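Side-chain contacts in putative aminopeptidase (Leishmania major, PDB 5NTH), which probably acts as a manganese-dependent leucyl aminopeptidase of the M17 family, removing amino acids from the N-terminal ends of peptides: residues 202-205 with 206-209; 333-336 with 337-341; 187-191 with 192-196; 151-154 with 155-159. One frame throughout, in Å; residues are numbered along the deposited sequence.

How the interactions relate
All four contacts are local, within one helix or at its end, and all lie away from the metal site. Interactions 1, 2 and 4 are buried; interaction 3 is only partly so, farther from the centre of the chain. Helix 203-221 is the common element. Its first turn, interaction 1, touches each of the other three, which do not touch one another. Towards interaction 2 it offers a carboxylate and meets a methionine; towards interaction 4 the touch is apolar; towards interaction 3 carbon meets carbon and oxygen. Interaction 2 is mostly aliphatic, interaction 4 joins a valine pair to donor groups used elsewhere, and interaction 3 centres on an N-cap carbonyl shared by two backbone N-H groups.

Interaction 1: residues 202-205 with 206-209; sequences CVAE and LEAI
Val203 and Glu207 meet one turn apart at the start of helix 203-221, a local contact between residues i and i+4. Cys202 stands at the N-cap position. Backbone bonds run from Leu206 N to Cys202 O, from Glu207 N to Val203 O, from Ala208 N to Ala204 O, and from Ile209 N to Glu205 O at 2.8 Å.

Val203 CG1 does the touching on its side and lies 3.4 Å from Glu207 OE1. The two side chains cross obliquely. With chi1 at 170°, CG1 sits beside the carbonyl carbon of its own residue, facing the next turn. The Glu207 chain runs back along the helix towards its start, and OE1 comes 3.1 Å from Val203 O. Both are acceptors and form no bond. OE1 also lies 3.5 Å from Ala204 CA.

The other side chains face different neighbours. Leu206 CG packs 3.7 Å from Cys202 O, and the side chain reaches Ala190 of helix 189-192. Ile209 meets Thr529 and Phe532 of helix 528-536. Glu205 points to helix 323-341, where its OE2 is hydrogen-bonded to Ser338 OG. The position of its other oxygen is doubtful.

Two carboxylates thus lie in the opening turns of one helix, in different settings. Glu205 is buried and tied to a hydroxyl in another helix, and the nearby positive end of the helix dipole would be expected to favour its charge. Glu207 is partly exposed, its OE1 lying against Val203 CG1 and facing a carbonyl oxygen, Val203 O.

Interaction 2: residues 333-336 with 337-341; sequences IAVV and RSMKM
Val336 and Met339 form the closest apolar side-chain pair along this part of helix 323-341. Met339 CE lies 3.4 Å from Val336 CG2. It is also 3.4 Å from Val336 CA, so the methyl rests against the helix backbone as well. The bend at chi3 (-62°) folds the end of the methionine back along the helix to reach this place. Val335 CG1 touches the same methyl more loosely, at 4.1 Å.

Val336 has a second neighbour one turn on. Its CG1 and Lys340 CE are 4.2 Å apart, with the two side chains side by side and pointing the same way.

Ile333 and Arg337 also run alongside each other. Ile333 CG2 lies over one face of the guanidinium, shifted towards its rim, 3.5 Å from Arg337 NH1. The arginine chain is extended from CG to NE, and this carries the flat group over the methyl.

Backbone bonds hold these residues in step. Arg337 N gives to Ile333 O at 2.8 Å, and Met339 N to Val335 O at 3.0 Å. Farther out, Tyr281 of strand 275-282 touches Val336 and Met339, and its OH is hydrogen-bonded to Lys340 NZ. Tyr239 and Leu243 of helix 229-243 pack on Arg337, which makes a long, weak ion pair with Glu242.

Helix 323-341 connects strands 291-300 and 349-361, parallel neighbours in the mixed sheet of the catalytic domain. This is a beta-alpha-beta crossover, and the contact lies in the C-terminal part of its helix.

Interaction 3: residues 187-191 with 192-196; sequences SRAAF and TQELV
Arg188, at the N-cap position of the short helix 189-192, meets Thr192 through both backbone and side chain. Arg188 O accepts from Thr192 N at 2.9 Å, with an N-H...O angle of 150°, and also from Phe191 N at 2.8 Å. Thr192 OG1 lies 3.2 Å from the same oxygen. Chi1 of 59° sets this hydroxyl between the threonine's own N and carbonyl carbon and turns it back towards Arg188. The Arg188 and Thr192 side chains cross at about a right angle, with Arg188 NH2 near Thr192 CG2. The charge of the arginine is met by Asp36, which forms a salt bridge with NH1.

Ala189 comes next. Its CB packs 3.7 Å from Glu194 CG, and its CA is 3.4 Å from Thr192 OG1. Glu194 N makes a weak bond back to Thr192 OG1 at 3.4 Å. Thr192 is the last residue of the helix, and its hydroxyl lies between Arg188 O and the first loop residues.

Ala190 O is approached by Gln193 NE2 at 3.5 Å, at too poor an angle for a bond. Gln193 has a positive phi of 56° and breaks the helical course. Phe191 follows, its ring turned away from the departing loop.

Strand 181-185, of the six-stranded N-terminal sheet, runs in just before this single turn. Helix 203-221 follows the loop and packs on Ala190 and Phe191.

Interaction 4: residues 151-154 with 155-159; sequences VANA and VARAA
Val155 lays its CG2 beside Val151 CG1, 4.1 Å away. The two side chains point the same way, one turn apart on helix 148-156. Val155 CG2 is also 3.4 Å from Val151 O. This face of the helix looks onto strand 181-185, the next strand of the beta-alpha-beta unit: Val151 meets Met185, and Val155 meets Leu181 and Val183.

Asn153 and Arg157 cross on another side. Their amide and guanidinium planes are 64° apart, and Asn153 ND2 is 3.9 Å from Arg157 NH1. Arg157 N gives to Asn153 O at 3.0 Å. Chi1 of 75° tucks Arg157 CG in near the helix, 3.3 Å from Asn153 O, before the chain runs out extended. A type I beta turn spans 156-159; Ala158 CB is 3.3 Å from Ala154 O.

The two polar groups are neighbours that bond elsewhere: Asn153 ND2 to Asp454 OD1 and Ser452 O, Arg157 NH1 to Gly453 O, and Arg157 NE to Ser121 OG, which also bonds to Ala154 O. These outside acceptors satisfy N-H groups of both side chains and probably fix the rotation of the amide and the guanidinium.

Interaction 1: residues 202-205 with 206-209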
# COMPACT_ATOMS: atom_id res chain seq x y z
N CYS A 202 -6.08 -46.38 -27.73
CA CYS A 202 -4.96 -47.31 -27.87
C CYS A 202 -3.64 -46.76 -27.35
O CYS A 202 -3.52 -45.57 -27.06
CB CYS A 202 -4.80 -47.71 -29.32
SG CYS A 202 -4.18 -46.42 -30.39
N VAL A 203 -2.64 -47.63 -27.24
CA VAL A 203 -1.36 -47.28 -26.66
C VAL A 203 -0.62 -46.19 -27.39
O VAL A 203 -0.00 -45.35 -26.73
CB VAL A 203 -0.44 -48.51 -26.57
CG1 VAL A 203 1.00 -48.14 -26.18
CG2 VAL A 203 -1.02 -49.45 -25.54
N ALA A 204 -0.65 -46.21 -28.72
CA ALA A 204 0.02 -45.16 -29.50
C ALA A 204 -0.60 -43.75 -29.23
O ALA A 204 0.12 -42.75 -29.26
CB ALA A 204 0.00 -45.50 -30.98
N GLU A 205 -1.90 -43.72 -28.95
CA GLU A 205 -2.58 -42.51 -28.49
C GLU A 205 -2.10 -42.04 -27.11
O GLU A 205 -1.77 -40.88 -26.91
CB GLU A 205 -4.10 -42.71 -28.50
CG GLU A 205 -4.70 -42.33 -29.85
CD GLU A 205 -6.07 -42.95 -30.15
OE1 GLU A 205 -6.19 -44.22 -30.11
OE2 GLU A 205 -7.02 -42.16 -30.45
N LEU A 206 -2.04 -42.94 -26.15
CA LEU A 206 -1.60 -42.53 -24.82
C LEU A 206 -0.17 -41.95 -24.86
O LEU A 206 0.12 -40.99 -24.15
CB LEU A 206 -1.68 -43.68 -23.84
CG LEU A 206 -3.09 -44.24 -23.68
CD1 LEU A 206 -3.03 -45.42 -22.73
CD2 LEU A 206 -4.10 -43.21 -23.21
N GLU A 207 0.68 -42.52 -25.71
CA GLU A 207 2.01 -41.96 -25.96
C GLU A 207 1.95 -40.57 -26.61
O GLU A 207 2.73 -39.66 -26.27
CB GLU A 207 2.85 -42.93 -26.79
CG GLU A 207 3.33 -44.12 -25.97
CD GLU A 207 3.68 -45.37 -26.78
OE1 GLU A 207 2.94 -45.78 -27.69
OE2 GLU A 207 4.73 -45.97 -26.49
N ALA A 208 1.05 -40.41 -27.56
CA ALA A 208 0.88 -39.11 -28.18
C ALA A 208 0.42 -38.05 -27.16
O ALA A 208 0.92 -36.92 -27.19
CB ALA A 208 -0.09 -39.20 -29.34
N ILE A 209 -0.50 -38.43 -26.26
CA ILE A 209 -0.91 -37.57 -25.12
C ILE A 209 0.28 -37.26 -24.21
O ILE A 209 0.55 -36.09 -23.92
CB ILE A 209 -2.08 -38.18 -24.33
CG1 ILE A 209 -3.37 -38.00 -25.11
CG2 ILE A 209 -2.29 -37.51 -23.01
CD1 ILE A 209 -4.51 -38.89 -24.62

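Interaction 2: residues 333-336 with 337-341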
# COMPACT_ATOMS: atom_id res chain seq x y z
N ILE A 333 -1.57 -31.23 -31.94
CA ILE A 333 -0.54 -32.18 -32.37
C ILE A 333 -0.97 -33.60 -32.09
O ILE A 333 -0.85 -34.45 -32.96
CB ILE A 333 0.78 -31.87 -31.65
CG1 ILE A 333 1.31 -30.56 -32.22
CG2 ILE A 333 1.79 -33.02 -31.80
CD1 ILE A 333 2.61 -30.09 -31.61
N ALA A 334 -1.47 -33.82 -30.87
CA ALA A 334 -1.90 -35.13 -30.43
C ALA A 334 -3.12 -35.63 -31.22
O ALA A 334 -3.15 -36.78 -31.69
CB ALA A 334 -2.24 -35.08 -28.97
N VAL A 335 -4.11 -34.75 -31.37
CA VAL A 335 -5.28 -35.03 -32.18
C VAL A 335 -4.89 -35.38 -33.60
O VAL A 335 -5.22 -36.45 -34.06
CB VAL A 335 -6.25 -33.86 -32.24
CG1 VAL A 335 -7.31 -34.10 -33.28
CG2 VAL A 335 -6.90 -33.68 -30.87
N VAL A 336 -4.19 -34.50 -34.29
CA VAL A 336 -3.71 -34.84 -35.62
C VAL A 336 -2.90 -36.13 -35.66
O VAL A 336 -3.01 -36.89 -36.62
CB VAL A 336 -2.92 -33.70 -36.23
CG1 VAL A 336 -2.10 -34.15 -37.44
CG2 VAL A 336 -3.85 -32.58 -36.62
N ARG A 337 -2.08 -36.38 -34.65
CA ARG A 337 -1.29 -37.61 -34.63
C ARG A 337 -2.19 -38.82 -34.54
O ARG A 337 -1.90 -39.86 -35.14
CB ARG A 337 -0.32 -37.61 -33.46
CG ARG A 337 1.03 -37.09 -33.86
CD ARG A 337 1.94 -36.83 -32.69
NE ARG A 337 3.28 -36.41 -33.13
CZ ARG A 337 4.21 -35.88 -32.34
NH1 ARG A 337 3.99 -35.69 -31.03
NH2 ARG A 337 5.36 -35.52 -32.86
N SER A 338 -3.27 -38.70 -33.77
CA SER A 338 -4.22 -39.78 -33.61
C SER A 338 -4.95 -40.04 -34.97
O SER A 338 -5.10 -41.19 -35.42
CB SER A 338 -5.17 -39.46 -32.46
OG SER A 338 -6.15 -40.49 -32.27
N MET A 339 -5.37 -38.97 -35.62
CA MET A 339 -5.97 -39.02 -36.96
C MET A 339 -5.11 -39.79 -37.97
O MET A 339 -5.63 -40.59 -38.74
CB MET A 339 -6.27 -37.60 -37.49
CG MET A 339 -7.48 -36.99 -36.84
SD MET A 339 -8.00 -35.44 -37.57
CE MET A 339 -6.61 -34.44 -37.27
N LYS A 340 -3.81 -39.55 -37.95
CA LYS A 340 -2.87 -40.24 -38.82
C LYS A 340 -2.63 -41.71 -38.45
O LYS A 340 -2.13 -42.47 -39.28
CB LYS A 340 -1.54 -39.50 -38.83
CG LYS A 340 -1.64 -38.13 -39.45
CD LYS A 340 -0.25 -37.63 -39.80
CE LYS A 340 -0.30 -36.30 -40.53
NZ LYS A 340 -1.20 -36.29 -41.71
N MET A 341 -2.97 -42.08 -37.22
CA MET A 341 -2.86 -43.47 -36.74
C MET A 341 -3.94 -44.45 -37.24
O MET A 341 -3.59 -45.56 -37.64
CB MET A 341 -2.80 -43.50 -35.21
CG MET A 341 -1.44 -43.10 -34.66
SD MET A 341 -1.43 -42.58 -32.93
CE MET A 341 -2.59 -43.79 -32.30

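Interaction 3: residues 187-191 with 192-196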
# COMPACT_ATOMS: atom_id res chain seq x y z
N SER A 187 -6.20 -52.43 -15.74
CA SER A 187 -7.04 -52.59 -16.94
C SER A 187 -6.17 -52.79 -18.17
O SER A 187 -5.09 -52.19 -18.26
CB SER A 187 -7.92 -51.35 -17.21
OG SER A 187 -7.41 -50.59 -18.33
N ARG A 188 -6.68 -53.56 -19.14
CA ARG A 188 -5.94 -53.87 -20.37
C ARG A 188 -6.54 -53.25 -21.62
O ARG A 188 -6.09 -53.54 -22.73
CB ARG A 188 -5.85 -55.38 -20.55
CG ARG A 188 -5.03 -56.12 -19.49
CD ARG A 188 -4.87 -57.62 -19.83
NE ARG A 188 -4.06 -57.76 -21.04
CZ ARG A 188 -4.45 -58.27 -22.20
NH1 ARG A 188 -3.60 -58.29 -23.20
NH2 ARG A 188 -5.67 -58.79 -22.37
N ALA A 189 -7.51 -52.35 -21.43
CA ALA A 189 -8.26 -51.74 -22.55
C ALA A 189 -7.43 -51.05 -23.64
O ALA A 189 -7.79 -51.06 -24.82
CB ALA A 189 -9.29 -50.78 -22.00
N ALA A 190 -6.33 -50.43 -23.24
CA ALA A 190 -5.38 -49.86 -24.20
C ALA A 190 -4.77 -50.92 -25.14
O ALA A 190 -4.41 -50.62 -26.30
CB ALA A 190 -4.28 -49.09 -23.46
N PHE A 191 -4.63 -52.14 -24.61
CA PHE A 191 -3.98 -53.24 -25.32
C PHE A 191 -4.95 -54.14 -26.08
O PHE A 191 -4.61 -54.68 -27.10
CB PHE A 191 -3.14 -54.04 -24.34
CG PHE A 191 -2.03 -53.22 -23.76
CD1 PHE A 191 -0.85 -53.03 -24.48
CD2 PHE A 191 -2.20 -52.58 -22.55
CE1 PHE A 191 0.18 -52.25 -23.97
CE2 PHE A 191 -1.18 -51.81 -22.03
CZ PHE A 191 0.01 -51.65 -22.73
N THR A 192 -6.17 -54.25 -25.58
CA THR A 192 -7.21 -55.02 -26.21
C THR A 192 -8.06 -54.21 -27.21
O THR A 192 -8.84 -54.79 -27.97
CB THR A 192 -8.10 -55.68 -25.12
OG1 THR A 192 -8.70 -54.69 -24.26
CG2 THR A 192 -7.24 -56.65 -24.24
N GLN A 193 -7.95 -52.87 -27.20
CA GLN A 193 -8.89 -51.97 -27.96
C GLN A 193 -10.35 -52.19 -27.57
O GLN A 193 -11.26 -51.83 -28.33
CB GLN A 193 -8.79 -52.16 -29.49
CG GLN A 193 -7.38 -52.32 -30.04
CD GLN A 193 -6.57 -51.05 -29.90
OE1 GLN A 193 -7.11 -49.94 -30.07
NE2 GLN A 193 -5.26 -51.20 -29.60
N GLU A 194 -10.58 -52.78 -26.39
CA GLU A 194 -11.92 -53.03 -25.92
C GLU A 194 -12.61 -51.67 -25.77
O GLU A 194 -11.97 -50.64 -25.42
CB GLU A 194 -11.94 -53.81 -24.60
CG GLU A 194 -12.04 -52.95 -23.33
CD GLU A 194 -11.81 -53.73 -22.05
OE1 GLU A 194 -10.86 -54.55 -21.99
OE2 GLU A 194 -12.57 -53.48 -21.08
N LEU A 195 -13.91 -51.69 -26.02
CA LEU A 195 -14.74 -50.50 -26.02
C LEU A 195 -15.24 -50.13 -24.64
O LEU A 195 -15.67 -51.00 -23.87
CB LEU A 195 -15.90 -50.73 -26.95
CG LEU A 195 -15.47 -51.07 -28.38
CD1 LEU A 195 -16.72 -51.21 -29.24
CD2 LEU A 195 -14.50 -50.05 -29.00
N VAL A 196 -15.18 -48.84 -24.31
CA VAL A 196 -15.66 -48.34 -23.03
C VAL A 196 -16.56 -47.17 -23.35
O VAL A 196 -16.14 -46.22 -24.03
CB VAL A 196 -14.51 -47.84 -22.15
CG1 VAL A 196 -15.05 -47.33 -20.80
CG2 VAL A 196 -13.46 -48.95 -21.95

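Interaction 4: residues 151-154 with 155-159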
# COMPACT_ATOMS: atom_id res chain seq x y z
N VAL A 151 -4.96 -41.33 -16.46
CA VAL A 151 -3.70 -41.92 -16.08
C VAL A 151 -2.58 -41.43 -17.01
O VAL A 151 -1.54 -41.00 -16.53
CB VAL A 151 -3.76 -43.46 -16.08
CG1 VAL A 151 -2.41 -44.07 -15.70
CG2 VAL A 151 -4.80 -43.94 -15.09
N ALA A 152 -2.73 -41.49 -18.32
CA ALA A 152 -1.61 -41.07 -19.14
C ALA A 152 -1.20 -39.62 -18.80
O ALA A 152 0.00 -39.33 -18.61
CB ALA A 152 -1.92 -41.21 -20.61
N ASN A 153 -2.21 -38.75 -18.70
CA ASN A 153 -2.04 -37.37 -18.25
C ASN A 153 -1.41 -37.25 -16.85
O ASN A 153 -0.39 -36.59 -16.73
CB ASN A 153 -3.38 -36.62 -18.30
CG ASN A 153 -3.26 -35.11 -18.01
OD1 ASN A 153 -2.21 -34.51 -18.13
ND2 ASN A 153 -4.37 -34.49 -17.64
N ALA A 154 -2.01 -37.89 -15.84
CA ALA A 154 -1.57 -37.81 -14.42
C ALA A 154 -0.13 -38.21 -14.19
O ALA A 154 0.56 -37.68 -13.28
CB ALA A 154 -2.46 -38.67 -13.55
N VAL A 155 0.33 -39.14 -15.00
CA VAL A 155 1.67 -39.62 -14.87
C VAL A 155 2.62 -38.77 -15.64
O VAL A 155 3.65 -38.39 -15.11
CB VAL A 155 1.80 -41.05 -15.38
CG1 VAL A 155 3.25 -41.50 -15.39
CG2 VAL A 155 0.97 -41.99 -14.50
N ALA A 156 2.30 -38.50 -16.89
CA ALA A 156 3.14 -37.66 -17.78
C ALA A 156 3.51 -36.34 -17.14
O ALA A 156 4.66 -35.92 -17.17
CB ALA A 156 2.41 -37.38 -19.08
N ARG A 157 2.51 -35.72 -16.52
CA ARG A 157 2.65 -34.37 -16.01
C ARG A 157 3.36 -34.38 -14.68
O ARG A 157 3.71 -33.31 -14.20
CB ARG A 157 1.28 -33.68 -15.85
CG ARG A 157 0.49 -34.17 -14.65
CD ARG A 157 -0.84 -33.44 -14.51
NE ARG A 157 -1.63 -34.02 -13.42
CZ ARG A 157 -2.94 -33.86 -13.22
NH1 ARG A 157 -3.65 -33.09 -14.05
NH2 ARG A 157 -3.56 -34.45 -12.19
N ALA A 158 3.53 -35.57 -14.08
CA ALA A 158 4.14 -35.71 -12.76
C ALA A 158 5.61 -36.14 -12.80
O ALA A 158 6.25 -36.29 -11.77
CB ALA A 158 3.32 -36.65 -11.89
N ALA A 159 6.14 -36.28 -14.00
CA ALA A 159 7.52 -36.68 -14.16
C ALA A 159 8.38 -35.49 -13.89
O ALA A 159 7.94 -34.37 -14.05
CB ALA A 159 7.76 -37.15 -15.59